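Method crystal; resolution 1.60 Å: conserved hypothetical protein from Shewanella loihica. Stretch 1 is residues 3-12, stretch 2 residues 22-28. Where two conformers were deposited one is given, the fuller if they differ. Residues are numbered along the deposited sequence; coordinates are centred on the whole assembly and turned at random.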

# COMPACT_ATOMS: atom_id res chain seq x y z
N ASN A 3 -1.02 -21.12 0.48
CA ASN A 3 -1.97 -20.02 0.57
C ASN A 3 -1.91 -19.38 1.97
O ASN A 3 -2.43 -19.97 2.92
CB ASN A 3 -3.38 -20.52 0.24
CG ASN A 3 -4.43 -19.41 0.27
OD1 ASN A 3 -4.11 -18.22 0.44
ND2 ASN A 3 -5.69 -19.81 0.09
N GLN A 4 -1.27 -18.21 2.10
CA GLN A 4 -1.19 -17.51 3.40
C GLN A 4 -2.46 -16.69 3.68
O GLN A 4 -2.60 -16.08 4.76
CB GLN A 4 0.03 -16.58 3.47
CG GLN A 4 1.38 -17.29 3.49
CD GLN A 4 1.64 -18.13 4.74
OE1 GLN A 4 0.93 -18.04 5.74
NE2 GLN A 4 2.67 -18.96 4.68
N SER A 5 -3.38 -16.64 2.70
CA SER A 5 -4.68 -16.05 2.93
C SER A 5 -4.60 -14.55 3.29
O SER A 5 -5.45 -14.05 4.04
CB SER A 5 -5.45 -16.82 4.04
OG SER A 5 -5.69 -18.19 3.69
N ILE A 6 -3.60 -13.83 2.75
CA ILE A 6 -3.49 -12.37 2.90
C ILE A 6 -4.38 -11.73 1.88
O ILE A 6 -4.16 -11.83 0.70
CB ILE A 6 -2.03 -11.82 2.76
CG1 ILE A 6 -1.13 -12.45 3.81
CG2 ILE A 6 -2.03 -10.28 2.91
CD1 ILE A 6 0.38 -12.47 3.48
N ILE A 7 -5.45 -11.07 2.34
CA ILE A 7 -6.45 -10.47 1.48
C ILE A 7 -6.33 -8.95 1.50
O ILE A 7 -6.20 -8.35 2.57
CB ILE A 7 -7.84 -10.82 1.99
CG1 ILE A 7 -8.07 -12.35 1.98
CG2 ILE A 7 -8.95 -10.07 1.20
CD1 ILE A 7 -9.39 -12.81 2.71
N PHE A 8 -6.38 -8.33 0.34
CA PHE A 8 -6.41 -6.89 0.23
C PHE A 8 -7.85 -6.43 0.12
O PHE A 8 -8.57 -6.77 -0.84
CB PHE A 8 -5.53 -6.43 -0.91
CG PHE A 8 -4.10 -6.69 -0.62
CD1 PHE A 8 -3.35 -5.74 0.06
CD2 PHE A 8 -3.54 -7.90 -0.88
CE1 PHE A 8 -2.06 -6.01 0.45
CE2 PHE A 8 -2.23 -8.15 -0.53
CZ PHE A 8 -1.49 -7.18 0.14
N THR A 9 -8.30 -5.72 1.14
CA THR A 9 -9.71 -5.43 1.29
C THR A 9 -10.17 -4.09 0.71
O THR A 9 -11.37 -3.75 0.82
CB THR A 9 -10.08 -5.56 2.78
OG1 THR A 9 -9.23 -4.72 3.58
CG2 THR A 9 -10.00 -7.02 3.26
N GLU A 10 -9.25 -3.35 0.08
CA GLU A 10 -9.62 -2.21 -0.77
C GLU A 10 -10.32 -1.07 -0.04
O GLU A 10 -11.18 -0.39 -0.62
CB GLU A 10 -10.43 -2.68 -1.99
CG GLU A 10 -9.69 -3.72 -2.85
CD GLU A 10 -8.25 -3.33 -3.19
OE1 GLU A 10 -8.03 -2.31 -3.89
OE2 GLU A 10 -7.31 -4.08 -2.78
N GLN A 11 -9.96 -0.87 1.22
CA GLN A 11 -10.31 0.35 1.94
C GLN A 11 -9.16 1.31 1.63
O GLN A 11 -8.06 1.18 2.16
CB GLN A 11 -10.52 0.04 3.44
CG GLN A 11 -11.64 -0.96 3.69
CD GLN A 11 -11.85 -1.29 5.15
OE1 GLN A 11 -11.31 -0.63 6.03
NE2 GLN A 11 -12.65 -2.32 5.42
N LEU A 12 -9.39 2.17 0.65
CA LEU A 12 -8.35 3.05 0.08
C LEU A 12 -8.69 4.46 0.49
O LEU A 12 -9.78 4.96 0.19
CB LEU A 12 -8.27 2.92 -1.44
CG LEU A 12 -8.18 1.47 -1.95
CD1 LEU A 12 -8.39 1.40 -3.47
CD2 LEU A 12 -6.94 0.75 -1.49
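Stretch 2, residues 22-28: HFTAQQQ

Residues 22 to 27 are extended, part of a strand that begins earlier in the chain, and run antiparallel to stretch 1. The strand axis makes an angle of 151° with that of strand 6-8 and approaches it to 4.5 Å. Gln 28 leaves the strand, with phi and psi of 45° and 50°. The contact buries 642 Å², both sides summed.

The register pairs Ile 7 with Gln 26 and Phe 8 with Ala 25. Ile 7 and Gln 26 form the hydrogen-bonded pair: Ile 7 N donates to Gln 26 O at 2.9 Å, nearly straight, and Gln 26 N donates to Ile 7 O at 2.7 Å, more bent. Phe 8 and Ala 25 are a non-hydrogen-bonded pair, and their CA atoms lie 4.2 Å apart. Next along, Thr 9 N donates to Thr 24 O at 3.0 Å.

On the face that carries Phe 8 and Ala 25, the methyl of Ala 25 touches both Ile 6 and Phe 8. Ala 25 CB lies 4.1 Å from Ile 6 CG2 and 3.8 Å from Phe 8 CE1. Ala 25 CB makes an off-centre CH-pi contact with the Phe 8 ring, 4.2 Å from its centroid. Phe 8 CE1 also reaches Phe 23 CE2, at 4.1 Å, and meets the Phe 23 ring at its edge. Further on, CD2 of Leu 12 packs against CB of Phe 23 at 3.4 Å. The CA-to-CB bond of Leu 12 points away, but the end of its side chain comes back to make this contact.

After Phe 8 the first stretch turns. Glu 10 has positive phi and psi, 62° and 33°. The CA-to-CB bond of Thr 24 points toward stretch 1, and the residue has the largest covered area, 89 Å². Its OG1 is 2.6 Å from Thr 9 OG1, in a hydrogen bond that either hydroxyl could donate. Gln 11 N donates to the same Thr 24 OG1 at 3.2 Å. One short side chain thus ties both sides of the turn. Water 3 adds a bridge: it accepts from Glu 10 N at 2.9 Å and lies 2.8 Å from Thr 24 O. Water 2 fills the space between Thr 9 OG1, at 2.6 Å, and Gln 26 OE1, at 2.7 Å.

At the other end, the Gln 27 side chain folds along stretch 1. Its CG rests 3.9 Å from Ile 6 CG1, and its NE2 donates to Gln 4 O at 2.7 Å. Water 1 joins Ser 5 O, at 2.7 Å, to Gln 28 N, at 2.8 Å.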

# COMPACT_ATOMS: atom_id res chain seq x y z
N HIS A 22 -3.35 5.10 2.17
CA HIS A 22 -3.55 4.06 3.18
C HIS A 22 -4.45 2.98 2.51
O HIS A 22 -5.58 3.26 2.04
CB HIS A 22 -4.14 4.71 4.44
CG HIS A 22 -4.64 3.71 5.50
ND1 HIS A 22 -5.51 4.06 6.50
CD2 HIS A 22 -4.32 2.40 5.71
CE1 HIS A 22 -5.72 3.01 7.28
NE2 HIS A 22 -5.02 1.98 6.82
N PHE A 23 -3.95 1.74 2.52
CA PHE A 23 -4.71 0.62 1.98
C PHE A 23 -4.65 -0.52 3.00
O PHE A 23 -3.81 -0.55 3.86
CB PHE A 23 -4.30 0.19 0.57
CG PHE A 23 -2.86 -0.26 0.39
CD1 PHE A 23 -1.81 0.64 0.42
CD2 PHE A 23 -2.57 -1.59 0.19
CE1 PHE A 23 -0.50 0.21 0.19
CE2 PHE A 23 -1.25 -2.02 -0.02
CZ PHE A 23 -0.24 -1.14 -0.01
N THR A 24 -5.57 -1.44 2.90
CA THR A 24 -5.77 -2.43 3.94
C THR A 24 -5.56 -3.87 3.44
O THR A 24 -5.93 -4.23 2.33
CB THR A 24 -7.19 -2.32 4.51
OG1 THR A 24 -8.13 -2.33 3.43
CG2 THR A 24 -7.35 -1.03 5.31
N ALA A 25 -4.90 -4.66 4.27
CA ALA A 25 -4.80 -6.09 4.08
C ALA A 25 -5.40 -6.72 5.32
O ALA A 25 -5.60 -6.07 6.33
CB ALA A 25 -3.36 -6.54 3.94
N GLN A 26 -5.73 -7.99 5.23
CA GLN A 26 -6.29 -8.69 6.36
C GLN A 26 -5.83 -10.12 6.30
O GLN A 26 -5.80 -10.73 5.22
CB GLN A 26 -7.80 -8.60 6.23
CG GLN A 26 -8.54 -9.00 7.39
CD GLN A 26 -10.00 -8.64 7.19
OE1 GLN A 26 -10.36 -7.46 7.03
NE2 GLN A 26 -10.85 -9.66 7.18
N GLN A 27 -5.53 -10.70 7.45
CA GLN A 27 -5.21 -12.11 7.46
C GLN A 27 -5.92 -12.75 8.66
O GLN A 27 -5.78 -12.29 9.80
CB GLN A 27 -3.68 -12.29 7.44
CG GLN A 27 -3.21 -13.66 6.82
CD GLN A 27 -3.03 -14.75 7.88
OE1 GLN A 27 -3.10 -14.48 9.07
NE2 GLN A 27 -2.74 -15.96 7.43
N GLN A 28 -6.75 -13.76 8.39
CA GLN A 28 -7.45 -14.48 9.44
C GLN A 28 -8.05 -13.50 10.44
O GLN A 28 -7.82 -13.61 11.66
CB GLN A 28 -6.51 -15.49 10.10
CG GLN A 28 -6.15 -16.66 9.16
CD GLN A 28 -5.08 -17.59 9.74
OE1 GLN A 28 -4.06 -17.14 10.27
NE2 GLN A 28 -5.31 -18.90 9.63
O HOH W 1 -7.49 -14.26 5.77
O HOH W 2 -9.67 -4.96 6.18
O HOH W 3 -6.41 -2.75 0.05